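Esterase (Capnocytophaga ochracea, PDB 4W9R) is of unknown function but belongs to the putative esterase family of alpha/beta hydrolases and so probably cleaves ester bonds. Local coordinates at residues G240-E243 against F244-M248; L259-K262 against Y263-Y267; A301-V304 against E305-Y309. All blocks are in the same frame, centred on the assembly; numbering follows the deposited sequence.

In the fold
All three contacts are local and lie in the helical region that follows the beta-sheet part of the chain: contacts 1 and 2 join neighbouring turns of a helix, contact 3 the last turn of one and the turn that follows. They come in series, with no nesting or crossing. Contact 1 lies in the short helix 241-248, with Gly-240 at its N-cap. Contact 2 lies in the next helix, 255-270. Contact 3 ends helix 294-306 and leads on towards helix 314-325. Contacts 2 and 3 touch where the side chain of Tyr-303 packs on Leu-259 and Tyr-263; contact 1 stays apart from both, though Met-248 and Gln-247 reach Tyr-258. Helix 278-290 is met by side chains from all three.

Contact 1 (G240-E243 against F244-M248); sequences GGKE and FKTQM
Gly-240 and Phe-244 are joined by the first backbone bond of helix 241-248: Phe-244 N donates to Gly-240 O at 2.8 Å, with an N-H...O angle of 163°. Well-formed bonds also run from Lys-245 N to Gly-241 O (2.9 Å) and from Gln-247 N to Glu-243 O (2.7 Å). Between them the backbone bond is poorer: Thr-246 N reaches Lys-242 O only weakly, with an N-H...O angle of 128°, and sends a second weak bond to Glu-243 O. Thr-246 OG1 adds a further bond to the same oxygen, Lys-242 O, at 2.9 Å. Its first torsion (chi1 -60°) sets OG1 beside the backbone N, facing the preceding turn. A valine in its place would probably cost Lys-242 O its hydroxyl donor and leave the weak bond from Thr-246 N to hold this turn. The aliphatic CD and CE of Lys-242 pass the hydroxyl obliquely, CE lying 3.9 Å from Thr-246 OG1. Glu-243 runs extended away from the turn, and its OE2 is hydrogen-bonded to Tyr-258 OH. On the apolar flank the Phe-244 ring, its edge near Gly-241 O, packs on Ala-283 and Ala-287 of helix 278-290, while selenomethionine Met-248 fits against Thr-284 and Ile-255. Both carboxylate oxygens of Glu-181 of the second subunit accept bonds, from Lys-242 N and Glu-243 N; these join the helix start to that subunit, and the negative group there would probably favour the helix dipole.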
ATOM      1  N   GLY B 240      -9.255  20.030   8.403  1.00 36.69           N
ATOM      2  CA  GLY B 240      -8.219  20.709   7.648  1.00 37.22           C
ATOM      3  C   GLY B 240      -8.522  22.176   7.424  1.00 46.08           C
ATOM      4  O   GLY B 240      -9.644  22.628   7.655  1.00 53.93           O
ATOM      5  N   GLY B 241      -7.516  22.919   6.972  1.00 40.89           N
ATOM      6  CA  GLY B 241      -7.657  24.343   6.732  1.00 35.44           C
ATOM      7  C   GLY B 241      -8.699  24.656   5.677  1.00 36.73           C
ATOM      8  O   GLY B 241      -9.452  25.620   5.805  1.00 37.49           O
ATOM      9  N   LYS B 242      -8.739  23.838   4.631  1.00 38.81           N
ATOM     10  CA  LYS B 242      -9.717  24.002   3.564  1.00 35.33           C
ATOM     11  C   LYS B 242     -11.127  23.733   4.077  1.00 41.72           C
ATOM     12  O   LYS B 242     -12.061  24.466   3.761  1.00 38.08           O
ATOM     13  CB  LYS B 242      -9.393  23.071   2.395  1.00 36.56           C
ATOM     14  CG  LYS B 242     -10.432  23.068   1.287  1.00 45.98           C
ATOM     15  CD  LYS B 242     -10.424  24.372   0.511  1.00 52.53           C
ATOM     16  CE  LYS B 242     -11.341  24.288  -0.697  1.00 71.32           C
ATOM     17  NZ  LYS B 242     -11.274  25.516  -1.536  1.00 88.88           N
ATOM     18  N   GLU B 243     -11.269  22.676   4.873  1.00 46.50           N
ATOM     19  CA  GLU B 243     -12.552  22.326   5.475  1.00 47.33           C
ATOM     20  C   GLU B 243     -13.014  23.423   6.427  1.00 48.54           C
ATOM     21  O   GLU B 243     -14.177  23.827   6.410  1.00 51.15           O
ATOM     22  CB  GLU B 243     -12.447  20.990   6.215  1.00 43.68           C
ATOM     23  CG  GLU B 243     -13.735  20.536   6.891  1.00 46.27           C
ATOM     24  CD  GLU B 243     -13.564  19.231   7.649  1.00 54.19           C
ATOM     25  OE1 GLU B 243     -12.470  18.632   7.565  1.00 59.94           O
ATOM     26  OE2 GLU B 243     -14.520  18.803   8.331  1.00 46.04           O
ATOM     27  N   PHE B 244     -12.089  23.901   7.251  1.00 48.72           N
ATOM     28  CA  PHE B 244     -12.358  24.980   8.194  1.00 44.33           C
ATOM     29  C   PHE B 244     -12.792  26.254   7.477  1.00 41.88           C
ATOM     30  O   PHE B 244     -13.788  26.877   7.841  1.00 43.01           O
ATOM     31  CB  PHE B 244     -11.112  25.245   9.045  1.00 37.28           C
ATOM     32  CG  PHE B 244     -11.125  26.566   9.759  1.00 38.94           C
ATOM     33  CD1 PHE B 244     -11.894  26.749  10.895  1.00 45.60           C
ATOM     34  CD2 PHE B 244     -10.349  27.620   9.303  1.00 40.97           C
ATOM     35  CE1 PHE B 244     -11.900  27.964  11.556  1.00 50.66           C
ATOM     36  CE2 PHE B 244     -10.350  28.835   9.959  1.00 39.40           C
ATOM     37  CZ  PHE B 244     -11.126  29.007  11.088  1.00 44.72           C
ATOM     38  N   LYS B 245     -12.044  26.624   6.445  1.00 39.52           N
ATOM     39  CA  LYS B 245     -12.301  27.848   5.699  1.00 48.41           C
ATOM     40  C   LYS B 245     -13.623  27.780   4.934  1.00 52.04           C
ATOM     41  O   LYS B 245     -14.243  28.805   4.651  1.00 67.36           O
ATOM     42  CB  LYS B 245     -11.140  28.120   4.737  1.00 50.08           C
ATOM     43  CG  LYS B 245     -11.053  29.543   4.224  1.00 66.00           C
ATOM     44  CD  LYS B 245      -9.720  29.783   3.526  1.00 79.89           C
ATOM     45  CE  LYS B 245      -8.548  29.521   4.465  1.00 76.17           C
ATOM     46  NZ  LYS B 245      -7.227  29.774   3.818  1.00 67.30           N
ATOM     47  N   THR B 246     -14.052  26.563   4.612  1.00 46.10           N
ATOM     48  CA  THR B 246     -15.247  26.348   3.802  1.00 45.11           C
ATOM     49  C   THR B 246     -16.479  25.998   4.634  1.00 42.37           C
ATOM     50  O   THR B 246     -17.469  26.721   4.623  1.00 60.33           O
ATOM     51  CB  THR B 246     -15.025  25.233   2.764  1.00 55.41           C
ATOM     52  OG1 THR B 246     -13.943  25.596   1.897  1.00 45.39           O
ATOM     53  CG2 THR B 246     -16.283  25.021   1.936  1.00 69.51           C
ATOM     54  N   GLN B 247     -16.426  24.867   5.329  1.00 46.07           N
ATOM     55  CA  GLN B 247     -17.592  24.354   6.040  1.00 52.09           C
ATOM     56  C   GLN B 247     -17.853  25.026   7.389  1.00 50.12           C
ATOM     57  O   GLN B 247     -18.951  24.915   7.934  1.00 58.67           O
ATOM     58  CB  GLN B 247     -17.447  22.845   6.247  1.00 55.57           C
ATOM     59  CG  GLN B 247     -17.181  22.074   4.968  1.00 54.63           C
ATOM     60  CD  GLN B 247     -18.291  22.233   3.949  1.00 60.58           C
ATOM     61  OE1 GLN B 247     -18.035  22.362   2.752  1.00 66.52           O
ATOM     62  NE2 GLN B 247     -19.534  22.218   4.419  1.00 58.14           N
HETATM   63  N   MSE B 248     -16.855  25.720   7.926  1.00 42.55           N
HETATM   64  CA  MSE B 248     -16.973  26.291   9.267  1.00 48.68           C
HETATM   65  C   MSE B 248     -17.097  27.813   9.263  1.00 49.47           C
HETATM   66  O   MSE B 248     -18.105  28.356   9.713  1.00 51.62           O
HETATM   67  CB  MSE B 248     -15.789  25.862  10.135  1.00 41.78           C
HETATM   68  CG  MSE B 248     -15.673  24.354  10.291  1.00 37.91           C
HETATM   69 SE   MSE B 248     -14.706  23.815  11.894  1.00 76.74          SE
HETATM   70  CE  MSE B 248     -15.987  24.419  13.237  1.00 63.70           C
TER

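Contact 2 (L259-K262 against Y263-Y267)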
ATOM      1  N   LEU B 259     -18.836  20.719  15.075  1.00 39.17           N
ATOM      2  CA  LEU B 259     -17.855  19.913  15.790  1.00 32.37           C
ATOM      3  C   LEU B 259     -18.509  18.698  16.438  1.00 35.40           C
ATOM      4  O   LEU B 259     -17.974  17.591  16.379  1.00 47.40           O
ATOM      5  CB  LEU B 259     -17.142  20.753  16.853  1.00 24.28           C
ATOM      6  CG  LEU B 259     -16.142  20.014  17.747  1.00 29.27           C
ATOM      7  CD1 LEU B 259     -14.959  19.510  16.934  1.00 22.23           C
ATOM      8  CD2 LEU B 259     -15.671  20.899  18.891  1.00 27.53           C
ATOM      9  N   GLU B 260     -19.669  18.912  17.049  1.00 36.64           N
ATOM     10  CA  GLU B 260     -20.376  17.842  17.745  1.00 40.51           C
ATOM     11  C   GLU B 260     -20.882  16.791  16.765  1.00 41.22           C
ATOM     12  O   GLU B 260     -20.731  15.592  16.998  1.00 43.83           O
ATOM     13  CB  GLU B 260     -21.544  18.405  18.556  1.00 49.02           C
ATOM     14  CG  GLU B 260     -22.217  17.378  19.455  1.00 57.51           C
ATOM     15  CD  GLU B 260     -23.472  17.913  20.116  1.00 67.32           C
ATOM     16  OE1 GLU B 260     -24.189  18.714  19.478  1.00 63.87           O
ATOM     17  OE2 GLU B 260     -23.741  17.534  21.276  1.00 76.95           O
ATOM     18  N   ASN B 261     -21.481  17.250  15.671  1.00 40.86           N
ATOM     19  CA  ASN B 261     -21.995  16.352  14.644  1.00 47.18           C
ATOM     20  C   ASN B 261     -20.897  15.465  14.074  1.00 48.31           C
ATOM     21  O   ASN B 261     -21.115  14.280  13.822  1.00 46.81           O
ATOM     22  CB  ASN B 261     -22.661  17.147  13.519  1.00 50.69           C
ATOM     23  CG  ASN B 261     -23.116  16.266  12.374  1.00 67.92           C
ATOM     24  OD1 ASN B 261     -24.183  15.655  12.432  1.00 80.00           O
ATOM     25  ND2 ASN B 261     -22.309  16.200  11.321  1.00 69.27           N
ATOM     26  N   LYS B 262     -19.715  16.045  13.883  1.00 37.32           N
ATOM     27  CA  LYS B 262     -18.577  15.304  13.355  1.00 32.79           C
ATOM     28  C   LYS B 262     -18.199  14.143  14.266  1.00 38.09           C
ATOM     29  O   LYS B 262     -18.048  13.012  13.812  1.00 50.37           O
ATOM     30  CB  LYS B 262     -17.372  16.226  13.164  1.00 39.87           C
ATOM     31  CG  LYS B 262     -16.111  15.503  12.710  1.00 32.57           C
ATOM     32  CD  LYS B 262     -14.953  16.469  12.524  1.00 38.45           C
ATOM     33  CE  LYS B 262     -13.662  15.734  12.187  1.00 44.43           C
ATOM     34  NZ  LYS B 262     -13.737  15.023  10.880  1.00 40.10           N
ATOM     35  N   TYR B 263     -18.058  14.426  15.556  1.00 29.52           N
ATOM     36  CA  TYR B 263     -17.652  13.402  16.509  1.00 33.88           C
ATOM     37  C   TYR B 263     -18.792  12.439  16.829  1.00 39.50           C
ATOM     38  O   TYR B 263     -18.553  11.299  17.233  1.00 44.98           O
ATOM     39  CB  TYR B 263     -17.111  14.053  17.783  1.00 23.04           C
ATOM     40  CG  TYR B 263     -15.669  14.482  17.636  1.00 33.21           C
ATOM     41  CD1 TYR B 263     -15.335  15.631  16.930  1.00 31.82           C
ATOM     42  CD2 TYR B 263     -14.640  13.724  18.180  1.00 29.14           C
ATOM     43  CE1 TYR B 263     -14.016  16.020  16.781  1.00 29.79           C
ATOM     44  CE2 TYR B 263     -13.319  14.105  18.037  1.00 31.46           C
ATOM     45  CZ  TYR B 263     -13.014  15.254  17.338  1.00 36.33           C
ATOM     46  OH  TYR B 263     -11.700  15.639  17.194  1.00 40.81           O
ATOM     47  N   ASN B 264     -20.027  12.890  16.638  1.00 41.29           N
ATOM     48  CA  ASN B 264     -21.176  11.998  16.739  1.00 43.97           C
ATOM     49  C   ASN B 264     -21.206  11.035  15.559  1.00 43.17           C
ATOM     50  O   ASN B 264     -21.490   9.848  15.719  1.00 40.83           O
ATOM     51  CB  ASN B 264     -22.484  12.790  16.808  1.00 41.20           C
ATOM     52  CG  ASN B 264     -22.701  13.438  18.159  1.00 48.79           C
ATOM     53  OD1 ASN B 264     -22.155  12.995  19.169  1.00 50.90           O
ATOM     54  ND2 ASN B 264     -23.510  14.492  18.185  1.00 52.00           N
ATOM     55  N   THR B 265     -20.910  11.560  14.374  1.00 41.20           N
ATOM     56  CA  THR B 265     -20.857  10.755  13.161  1.00 36.16           C
ATOM     57  C   THR B 265     -19.737   9.722  13.254  1.00 44.16           C
ATOM     58  O   THR B 265     -19.880   8.591  12.787  1.00 43.87           O
ATOM     59  CB  THR B 265     -20.649  11.634  11.912  1.00 34.97           C
ATOM     60  OG1 THR B 265     -21.720  12.580  11.810  1.00 42.87           O
ATOM     61  CG2 THR B 265     -20.612  10.782  10.652  1.00 25.04           C
ATOM     62  N   ILE B 266     -18.624  10.119  13.865  1.00 34.77           N
ATOM     63  CA  ILE B 266     -17.515   9.205  14.103  1.00 33.63           C
ATOM     64  C   ILE B 266     -17.978   8.016  14.941  1.00 43.35           C
ATOM     65  O   ILE B 266     -17.673   6.867  14.623  1.00 49.71           O
ATOM     66  CB  ILE B 266     -16.336   9.908  14.811  1.00 32.66           C
ATOM     67  CG1 ILE B 266     -15.684  10.929  13.879  1.00 36.83           C
ATOM     68  CG2 ILE B 266     -15.297   8.895  15.265  1.00 19.17           C
ATOM     69  CD1 ILE B 266     -14.540  11.688  14.515  1.00 34.91           C
ATOM     70  N   TYR B 267     -18.735   8.293  15.998  1.00 44.31           N
ATOM     71  CA  TYR B 267     -19.226   7.230  16.867  1.00 42.44           C
ATOM     72  C   TYR B 267     -20.255   6.351  16.162  1.00 42.22           C
ATOM     73  O   TYR B 267     -20.302   5.143  16.383  1.00 45.95           O
ATOM     74  CB  TYR B 267     -19.835   7.809  18.145  1.00 38.04           C
ATOM     75  CG  TYR B 267     -20.412   6.751  19.057  1.00 46.27           C
ATOM     76  CD1 TYR B 267     -19.582   5.915  19.794  1.00 49.95           C
ATOM     77  CD2 TYR B 267     -21.785   6.581  19.179  1.00 52.70           C
ATOM     78  CE1 TYR B 267     -20.102   4.942  20.627  1.00 57.35           C
ATOM     79  CE2 TYR B 267     -22.316   5.610  20.010  1.00 57.65           C
ATOM     80  CZ  TYR B 267     -21.469   4.794  20.732  1.00 58.22           C
ATOM     81  OH  TYR B 267     -21.988   3.827  21.561  1.00 56.76           O
TER
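Leu-259 to Tyr-263, Glu-260 to Asn-264, Asn-261 to Thr-265 and Lys-262 to Ile-266 are each joined by a carbonyl-to-amide bond, an unbroken alpha-helical run within helix 255-270. Asn-261 O accepts twice from Thr-265, from the backbone N at 2.8 Å and from OG1 at 2.7 Å, the two donors coming from the two sides of the carbonyl. The hydroxyl lies above the carbonyl plane, placed there by a first torsion of -59° that turns OG1 back along the helix and leaves CG2 anti to the backbone N. The Asn-261 amide passes the same hydroxyl at an angle, with ND2 3.7 Å from Thr-265 OG1. One residue earlier along the helix, Glu-260 and Asn-264 cross at a slant, their carboxylate and amide planes 36° apart, and the aliphatic CG of Glu-260 lies 3.4 Å from Asn-264 ND2. The helix belongs to the helical region that follows the mixed beta-sheet of the probable alpha/beta-hydrolase part, and Leu-259, Lys-262, Tyr-263 and Ile-266 form its buried flank. There CD1 of Leu-259 touches Tyr-263 at CE1, 3.6 Å away, on the side of the ring where Leu-259 O lies at the edge. Ile-266 CD1 sits 4.2 Å above the plane of the Tyr-263 ring, displaced to the ring's margin. The phenol oxygen leaves the contact for Asp-280 OD2 and Ile-277 N, fastening this helix to the start of helix 278-290. Lys-262 extends straight until a bend at its last torsion (chi4 64°), which carries NZ to the carbonyls of Ile-235 and Lys-237 in the connection before helix 241-248; Ile-266 packs on Ile-235 of the same connection.

Contact 3 (A301-V304 against E305-Y309)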
ATOM      1  N   ALA B 301     -17.568  25.112  25.738  1.00 36.84           N
ATOM      2  CA  ALA B 301     -16.906  25.070  27.035  1.00 36.62           C
ATOM      3  C   ALA B 301     -17.308  23.829  27.823  1.00 40.54           C
ATOM      4  O   ALA B 301     -16.465  23.169  28.429  1.00 44.32           O
ATOM      5  CB  ALA B 301     -17.224  26.327  27.832  1.00 37.85           C
ATOM      6  N   LYS B 302     -18.599  23.516  27.810  1.00 41.25           N
ATOM      7  CA  LYS B 302     -19.105  22.373  28.558  1.00 43.47           C
ATOM      8  C   LYS B 302     -18.755  21.071  27.849  1.00 47.80           C
ATOM      9  O   LYS B 302     -18.605  20.028  28.484  1.00 50.89           O
ATOM     10  CB  LYS B 302     -20.618  22.484  28.760  1.00 44.70           C
ATOM     11  CG  LYS B 302     -21.154  21.603  29.881  1.00 73.75           C
ATOM     12  CD  LYS B 302     -22.569  22.001  30.279  1.00 93.83           C
ATOM     13  CE  LYS B 302     -23.049  21.203  31.486  1.00 90.66           C
ATOM     14  NZ  LYS B 302     -24.408  21.618  31.935  1.00 76.13           N
ATOM     15  N   TYR B 303     -18.616  21.144  26.530  1.00 48.37           N
ATOM     16  CA  TYR B 303     -18.289  19.972  25.727  1.00 40.29           C
ATOM     17  C   TYR B 303     -16.867  19.491  25.989  1.00 44.77           C
ATOM     18  O   TYR B 303     -16.635  18.297  26.184  1.00 46.91           O
ATOM     19  CB  TYR B 303     -18.471  20.277  24.241  1.00 36.15           C
ATOM     20  CG  TYR B 303     -18.120  19.124  23.327  1.00 46.77           C
ATOM     21  CD1 TYR B 303     -18.925  17.994  23.264  1.00 50.80           C
ATOM     22  CD2 TYR B 303     -16.994  19.172  22.516  1.00 48.67           C
ATOM     23  CE1 TYR B 303     -18.612  16.939  22.427  1.00 52.31           C
ATOM     24  CE2 TYR B 303     -16.674  18.122  21.674  1.00 51.91           C
ATOM     25  CZ  TYR B 303     -17.487  17.009  21.633  1.00 55.94           C
ATOM     26  OH  TYR B 303     -17.174  15.960  20.798  1.00 58.62           O
ATOM     27  N   VAL B 304     -15.917  20.418  25.993  1.00 38.97           N
ATOM     28  CA  VAL B 304     -14.524  20.057  26.229  1.00 41.18           C
ATOM     29  C   VAL B 304     -14.305  19.718  27.699  1.00 45.53           C
ATOM     30  O   VAL B 304     -13.413  18.941  28.037  1.00 41.01           O
ATOM     31  CB  VAL B 304     -13.560  21.180  25.798  1.00 35.21           C
ATOM     32  CG1 VAL B 304     -13.652  21.408  24.296  1.00 33.54           C
ATOM     33  CG2 VAL B 304     -13.847  22.466  26.557  1.00 35.68           C
ATOM     34  N   GLU B 305     -15.128  20.295  28.568  1.00 45.12           N
ATOM     35  CA  GLU B 305     -15.079  19.966  29.986  1.00 50.66           C
ATOM     36  C   GLU B 305     -15.487  18.513  30.188  1.00 51.34           C
ATOM     37  O   GLU B 305     -14.934  17.808  31.034  1.00 42.94           O
ATOM     38  CB  GLU B 305     -15.991  20.890  30.794  1.00 51.99           C
ATOM     39  CG  GLU B 305     -15.915  20.669  32.297  1.00 61.09           C
ATOM     40  CD  GLU B 305     -16.980  21.436  33.060  1.00 73.59           C
ATOM     41  OE1 GLU B 305     -18.095  21.608  32.521  1.00 77.20           O
ATOM     42  OE2 GLU B 305     -16.700  21.865  34.198  1.00 77.82           O
ATOM     43  N   SER B 306     -16.455  18.069  29.392  1.00 52.11           N
ATOM     44  CA  SER B 306     -16.958  16.707  29.484  1.00 50.30           C
ATOM     45  C   SER B 306     -15.946  15.693  28.964  1.00 55.02           C
ATOM     46  O   SER B 306     -15.758  14.641  29.576  1.00 62.76           O
ATOM     47  CB  SER B 306     -18.278  16.570  28.723  1.00 53.73           C
ATOM     48  OG  SER B 306     -19.305  17.311  29.355  1.00 62.90           O
ATOM     49  N   ASN B 307     -15.299  15.987  27.837  1.00 51.00           N
ATOM     50  CA  ASN B 307     -14.299  15.056  27.329  1.00 50.42           C
ATOM     51  C   ASN B 307     -12.863  15.583  27.328  1.00 46.26           C
ATOM     52  O   ASN B 307     -12.474  16.365  26.462  1.00 53.99           O
ATOM     53  CB  ASN B 307     -14.672  14.645  25.901  1.00 51.81           C
ATOM     54  CG  ASN B 307     -16.174  14.516  25.700  1.00 48.92           C
ATOM     55  OD1 ASN B 307     -16.743  13.437  25.865  1.00 59.54           O
ATOM     56  ND2 ASN B 307     -16.820  15.618  25.335  1.00 36.04           N
ATOM     57  N   GLY B 308     -12.073  15.102  28.283  1.00 53.25           N
ATOM     58  CA  GLY B 308     -10.622  15.162  28.241  1.00 43.97           C
ATOM     59  C   GLY B 308      -9.941  16.421  28.753  1.00 42.72           C
ATOM     60  O   GLY B 308      -8.783  16.376  29.166  1.00 58.54           O
ATOM     61  N   TYR B 309     -10.647  17.547  28.727  1.00 38.79           N
ATOM     62  CA  TYR B 309     -10.048  18.833  29.096  1.00 41.65           C
ATOM     63  C   TYR B 309     -10.349  19.329  30.515  1.00 47.33           C
ATOM     64  O   TYR B 309      -9.958  20.441  30.874  1.00 47.48           O
ATOM     65  CB  TYR B 309     -10.442  19.893  28.070  1.00 38.80           C
ATOM     66  CG  TYR B 309      -9.893  19.582  26.697  1.00 32.43           C
ATOM     67  CD1 TYR B 309     -10.674  18.946  25.742  1.00 35.75           C
ATOM     68  CD2 TYR B 309      -8.581  19.898  26.365  1.00 35.00           C
ATOM     69  CE1 TYR B 309     -10.172  18.649  24.488  1.00 45.73           C
ATOM     70  CE2 TYR B 309      -8.070  19.607  25.114  1.00 36.77           C
ATOM     71  CZ  TYR B 309      -8.870  18.981  24.179  1.00 44.17           C
ATOM     72  OH  TYR B 309      -8.369  18.688  22.932  1.00 36.13           O
TER
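Tyr-303 O takes a backbone bond from Asn-307 N at 3.1 Å and a weak one from the side-chain amide, Asn-307 ND2 at 2.8 Å. One residue earlier, Lys-302 O is gripped by Ser-306 through its amide (3.0 Å from Ser-306 N) and its hydroxyl (2.9 Å from Ser-306 OG), which approach across opposite faces of the peptide carbonyl. Glu-305 N bonds Ala-301 O. The last bond reaches five residues back, Tyr-309 N to Val-304 O at 3.2 Å, and with the positive phi of Gly-308 it marks the C-terminal end of helix 294-306, where the chain turns toward helix 314-325. Among the flat groups, Asn-307 ND2 stands over one face of the Tyr-303 ring, 3.6 Å above its plane and away from its centre, with ring and amide planes 58° apart. Apolar packing follows from Tyr-309, whose first torsion (chi1 -64°) turns the ring back to the helix: CD1 lies 3.7 Å from Val-304 CB, and Val-304 O is at the ring edge, in plane. Both Val-304 and Tyr-309 pack on Val-281 and Met-314, and Tyr-309 OH bonds Pro-276 O.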